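Local structure of nucleoside phosphorylase, putative (Trypanosoma brucei, 3BJE) at residues Pro157-Asp171 with Gln237-Gly249. The protein phosphorolyses uridine as a homodimeric uridine phosphorylase of the nucleoside phosphorylase superfamily, yielding uracil and ribose 1-phosphate. Numbering follows the deposited sequence. Where two conformers were deposited one is given.
Sequences PPLALAVTRHAIGMD and QQYVIGTTATASG
Thr164 and Thr244 each turn OG1 to the side of the backbone N (chi1 near -60° in both), and the two side chains cross at about a right angle with the hydroxyls within hydrogen-bonding distance, 2.7 Å from OG1 to OG1; Thr244 OG1 is also bonded to Asn290 OD1. The two strands run parallel, and a beta bulge at Arg165 and His166 divides their ladder. Before it, Val163 N donates to Val240 O at 2.8 Å; beyond it, Thr246 N reaches Ile168 O at 2.8 Å, the N-H pointing almost straight at its acceptor. At the bulge Arg165 N bonds Gly242 O at 2.9 Å; in the conformer given, the guanidinium lays one face over Ile241 CG2, 3.6 Å from NH2, and NH1 forms a salt bridge with Glu286. At the start of the ladder, a bend at chi2 (59°) swings the Gln237 amide round so that NE2 donates to Leu159 O, 3.0 Å away, in the carbonyl plane on a lone pair. NE2 also bonds Gln238 O, which Leu161 N shares, and OE1 accepts from Arg337 NE, so both ends of the amide are held. At the far end Met170 folds its thioether over the partner strand, CE reaching Ala247 CB at 3.8 Å, as its N binds Thr246 O. Helix 213-228 packs on Leu161 and Val163 before the corner, helix 186-198 on Ile168 after it. Thr246 OG1 bonds Glu292, a residue of both ligand pockets, and Ser248 OG bonds Asn172 of the second subunit. Such bulged, twisted parallel strands belong to the central beta structure of the nucleoside phosphorylase fold, here ending beside the uracil and ribose 1-phosphate site and the dimer interface.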
loop_
_atom_site.group_PDB
_atom_site.type_symbol
_atom_site.label_atom_id
_atom_site.label_comp_id
_atom_site.label_asym_id
_atom_site.label_seq_id
_atom_site.Cartn_x
_atom_site.Cartn_y
_atom_site.Cartn_z
ATOM N N PRO A 157 -10.649 10.712 22.881
ATOM C CA PRO A 157 -10.561 9.508 23.724
ATOM C C PRO A 157 -10.175 8.223 22.971
ATOM O O PRO A 157 -10.460 8.103 21.784
ATOM C CB PRO A 157 -11.987 9.344 24.272
ATOM C CG PRO A 157 -12.717 10.593 23.924
ATOM C CD PRO A 157 -12.039 11.181 22.739
ATOM N N PRO A 158 -9.571 7.251 23.682
ATOM C CA PRO A 158 -9.341 5.911 23.154
ATOM C C PRO A 158 -10.653 5.303 22.657
ATOM O O PRO A 158 -11.679 5.416 23.330
ATOM C CB PRO A 158 -8.840 5.127 24.373
ATOM C CG PRO A 158 -8.280 6.139 25.278
ATOM C CD PRO A 158 -9.097 7.377 25.072
ATOM N N LEU A 159 -10.615 4.695 21.477
ATOM C CA LEU A 159 -11.766 4.001 20.904
ATOM C C LEU A 159 -12.928 4.914 20.500
ATOM O O LEU A 159 -14.011 4.419 20.180
ATOM C CB LEU A 159 -12.254 2.872 21.837
ATOM C CG LEU A 159 -11.189 1.826 22.180
ATOM C CD1 LEU A 159 -11.724 0.835 23.196
ATOM C CD2 LEU A 159 -10.701 1.112 20.914
ATOM N N ALA A 160 -12.717 6.230 20.500
ATOM C CA ALA A 160 -13.649 7.145 19.841
ATOM C C ALA A 160 -13.649 6.891 18.330
ATOM O O ALA A 160 -12.689 6.325 17.772
ATOM C CB ALA A 160 -13.276 8.587 20.116
ATOM N N LEU A 161 -14.743 7.300 17.693
ATOM C CA LEU A 161 -14.865 7.238 16.236
ATOM C C LEU A 161 -14.467 8.587 15.680
ATOM O O LEU A 161 -15.139 9.587 15.895
ATOM C CB LEU A 161 -16.286 6.870 15.808
ATOM C CG LEU A 161 -16.491 6.583 14.306
ATOM C CD1 LEU A 161 -15.645 5.390 13.817
ATOM C CD2 LEU A 161 -17.983 6.365 13.993
ATOM N N ALA A 162 -13.344 8.626 14.965
ATOM C CA ALA A 162 -12.858 9.869 14.390
ATOM C C ALA A 162 -13.373 9.980 12.949
ATOM O O ALA A 162 -13.008 9.186 12.058
ATOM C CB ALA A 162 -11.349 9.913 14.431
ATOM N N VAL A 163 -14.233 10.975 12.737
ATOM C CA VAL A 163 -14.933 11.167 11.479
ATOM C C VAL A 163 -14.187 12.225 10.679
ATOM O O VAL A 163 -13.899 13.299 11.194
ATOM C CB VAL A 163 -16.384 11.626 11.749
ATOM C CG1 VAL A 163 -17.164 11.792 10.441
ATOM C CG2 VAL A 163 -17.067 10.643 12.664
ATOM N N THR A 164 -13.864 11.905 9.425
ATOM C CA THR A 164 -13.093 12.795 8.569
ATOM C C THR A 164 -13.945 13.921 8.005
ATOM O O THR A 164 -15.041 13.657 7.492
ATOM C CB THR A 164 -12.513 12.018 7.365
ATOM O OG1 THR A 164 -11.632 10.995 7.848
ATOM C CG2 THR A 164 -11.753 12.954 6.401
ATOM N N ARG A 165 -13.481 15.166 8.174
ATOM C CA ARG A 165 -13.967 16.278 7.367
ATOM C C ARG A 165 -12.896 16.544 6.307
ATOM O O ARG A 165 -12.998 16.037 5.218
ATOM C CB ARG A 165 -14.302 17.521 8.197
ATOM C CG ARG A 165 -15.038 18.555 7.371
ATOM C CD ARG A 165 -15.377 19.817 8.135
ATOM N NE ARG A 165 -16.405 19.657 9.170
ATOM C CZ ARG A 165 -16.194 19.789 10.485
ATOM N NH1 ARG A 165 -14.987 20.046 10.970
ATOM N NH2 ARG A 165 -17.206 19.654 11.335
ATOM N N HIS A 166 -11.837 17.290 6.633
ATOM C CA HIS A 166 -10.734 17.490 5.684
ATOM C C HIS A 166 -9.689 16.400 5.841
ATOM O O HIS A 166 -9.672 15.678 6.833
ATOM C CB HIS A 166 -10.100 18.876 5.883
ATOM C CG HIS A 166 -11.062 20.003 5.650
ATOM N ND1 HIS A 166 -11.789 20.576 6.669
ATOM C CD2 HIS A 166 -11.441 20.642 4.513
ATOM C CE1 HIS A 166 -12.567 21.526 6.176
ATOM N NE2 HIS A 166 -12.366 21.599 4.871
ATOM N N ALA A 167 -8.847 16.267 4.824
ATOM C CA ALA A 167 -7.777 15.281 4.821
ATOM C C ALA A 167 -6.470 15.922 4.365
ATOM O O ALA A 167 -6.460 16.768 3.480
ATOM C CB ALA A 167 -8.120 14.152 3.878
ATOM N N ILE A 168 -5.375 15.489 4.985
ATOM C CA ILE A 168 -4.024 15.801 4.533
ATOM C C ILE A 168 -3.413 14.543 3.951
ATOM O O ILE A 168 -3.340 13.517 4.628
ATOM C CB ILE A 168 -3.136 16.265 5.685
ATOM C CG1 ILE A 168 -3.708 17.526 6.347
ATOM C CG2 ILE A 168 -1.698 16.543 5.190
ATOM C CD1 ILE A 168 -3.308 17.666 7.811
ATOM N N GLY A 169 -3.005 14.613 2.683
ATOM C CA GLY A 169 -2.268 13.542 2.032
ATOM C C GLY A 169 -0.792 13.719 2.270
ATOM O O GLY A 169 -0.161 14.558 1.650
ATOM N N MET A 170 -0.243 12.936 3.193
ATOM C CA MET A 170 1.207 12.867 3.380
ATOM C C MET A 170 1.839 11.835 2.429
ATOM O O MET A 170 3.052 11.792 2.266
ATOM C CB MET A 170 1.544 12.537 4.826
ATOM C CG MET A 170 0.853 13.461 5.831
ATOM S SD MET A 170 1.357 13.211 7.545
ATOM C CE MET A 170 0.771 11.521 7.802
ATOM N N ASP A 171 0.996 10.966 1.890
ATOM C CA ASP A 171 1.344 10.058 0.828
ATOM C C ASP A 171 1.504 10.858 -0.469
ATOM O O ASP A 171 1.314 12.085 -0.477
ATOM C CB ASP A 171 0.208 9.066 0.664
ATOM C CG ASP A 171 -1.085 9.757 0.264
ATOM O OD1 ASP A 171 -1.684 10.494 1.094
ATOM O OD2 ASP A 171 -1.477 9.609 -0.924
ATOM N N GLN A 237 -21.295 5.555 22.005
ATOM C CA GLN A 237 -20.135 5.671 21.120
ATOM C C GLN A 237 -19.733 7.123 21.026
ATOM O O GLN A 237 -20.508 7.951 20.560
ATOM C CB GLN A 237 -20.419 5.126 19.713
ATOM C CG GLN A 237 -19.218 5.187 18.760
ATOM C CD GLN A 237 -18.023 4.410 19.278
ATOM O OE1 GLN A 237 -18.142 3.229 19.624
ATOM N NE2 GLN A 237 -16.854 5.061 19.324
ATOM N N GLN A 238 -18.527 7.435 21.493
ATOM C CA GLN A 238 -18.002 8.782 21.392
ATOM C C GLN A 238 -17.454 8.977 19.980
ATOM O O GLN A 238 -16.942 8.038 19.372
ATOM C CB GLN A 238 -16.912 9.024 22.442
ATOM C CG GLN A 238 -17.441 8.982 23.886
ATOM C CD GLN A 238 -16.354 9.186 24.944
ATOM O OE1 GLN A 238 -15.358 8.456 24.985
ATOM N NE2 GLN A 238 -16.553 10.175 25.817
ATOM N N TYR A 239 -17.588 10.198 19.473
ATOM C CA TYR A 239 -17.019 10.565 18.188
ATOM C C TYR A 239 -16.476 11.986 18.174
ATOM O O TYR A 239 -16.832 12.820 19.018
ATOM C CB TYR A 239 -18.033 10.372 17.057
ATOM C CG TYR A 239 -19.153 11.381 17.005
ATOM C CD1 TYR A 239 -19.121 12.449 16.106
ATOM C CD2 TYR A 239 -20.253 11.250 17.822
ATOM C CE1 TYR A 239 -20.167 13.373 16.045
ATOM C CE2 TYR A 239 -21.307 12.172 17.778
ATOM C CZ TYR A 239 -21.258 13.227 16.885
ATOM O OH TYR A 239 -22.306 14.130 16.834
ATOM N N VAL A 240 -15.598 12.220 17.205
ATOM C CA VAL A 240 -14.989 13.517 16.951
ATOM C C VAL A 240 -14.957 13.750 15.439
ATOM O O VAL A 240 -14.972 12.793 14.665
ATOM C CB VAL A 240 -13.547 13.595 17.539
ATOM C CG1 VAL A 240 -13.573 13.435 19.058
ATOM C CG2 VAL A 240 -12.609 12.554 16.917
ATOM N N ILE A 241 -14.929 15.013 15.026
ATOM C CA ILE A 241 -14.830 15.367 13.611
ATOM C C ILE A 241 -13.646 16.287 13.409
ATOM O O ILE A 241 -13.472 17.245 14.162
ATOM C CB ILE A 241 -16.056 16.134 13.078
ATOM C CG1 ILE A 241 -17.362 15.462 13.505
ATOM C CG2 ILE A 241 -15.956 16.258 11.545
ATOM C CD1 ILE A 241 -18.547 16.394 13.468
ATOM N N GLY A 242 -12.868 16.030 12.365
ATOM C CA GLY A 242 -11.710 16.866 12.106
ATOM C C GLY A 242 -10.894 16.383 10.939
ATOM O O GLY A 242 -11.370 15.620 10.099
ATOM N N THR A 243 -9.643 16.825 10.904
ATOM C CA THR A 243 -8.780 16.539 9.779
ATOM C C THR A 243 -8.052 15.224 10.003
ATOM O O THR A 243 -7.502 14.973 11.082
ATOM C CB THR A 243 -7.783 17.699 9.563
ATOM O OG1 THR A 243 -8.500 18.873 9.185
ATOM C CG2 THR A 243 -6.785 17.374 8.465
ATOM N N THR A 244 -8.057 14.388 8.965
ATOM C CA THR A 244 -7.352 13.116 8.974
ATOM C C THR A 244 -6.052 13.244 8.175
ATOM O O THR A 244 -6.072 13.667 7.006
ATOM C CB THR A 244 -8.229 12.002 8.352
ATOM O OG1 THR A 244 -9.463 11.923 9.086
ATOM C CG2 THR A 244 -7.482 10.637 8.353
ATOM N N ALA A 245 -4.918 12.890 8.783
ATOM C CA ALA A 245 -3.635 12.852 8.077
ATOM C C ALA A 245 -3.344 11.431 7.630
ATOM O O ALA A 245 -3.328 10.512 8.446
ATOM C CB ALA A 245 -2.517 13.367 8.991
ATOM N N THR A 246 -3.131 11.251 6.337
ATOM C CA THR A 246 -2.882 9.944 5.772
ATOM C C THR A 246 -1.412 9.762 5.366
ATOM O O THR A 246 -0.824 10.594 4.684
ATOM C CB THR A 246 -3.776 9.698 4.546
ATOM O OG1 THR A 246 -5.151 9.788 4.935
ATOM C CG2 THR A 246 -3.506 8.316 3.871
ATOM N N ALA A 247 -0.875 8.612 5.775
ATOM C CA ALA A 247 0.534 8.293 5.668
ATOM C C ALA A 247 0.793 7.199 4.646
ATOM O O ALA A 247 -0.087 6.366 4.353
ATOM C CB ALA A 247 1.047 7.808 7.029
ATOM N N SER A 248 2.029 7.179 4.123
ATOM C CA SER A 248 2.497 6.163 3.154
ATOM C C SER A 248 3.297 5.030 3.825
ATOM O O SER A 248 4.172 4.405 3.234
ATOM C CB SER A 248 3.293 6.827 2.046
ATOM O OG SER A 248 4.353 7.629 2.553
ATOM N N GLY A 249 2.940 4.795 5.096
ATOM C CA GLY A 249 3.534 3.753 5.943
ATOM C C GLY A 249 2.941 3.853 7.329
ATOM O O GLY A 249 2.024 4.634 7.564
HETATM O O HOH W 1 -14.396 6.637 23.386
HETATM O O HOH W 2 -15.703 3.172 22.105
#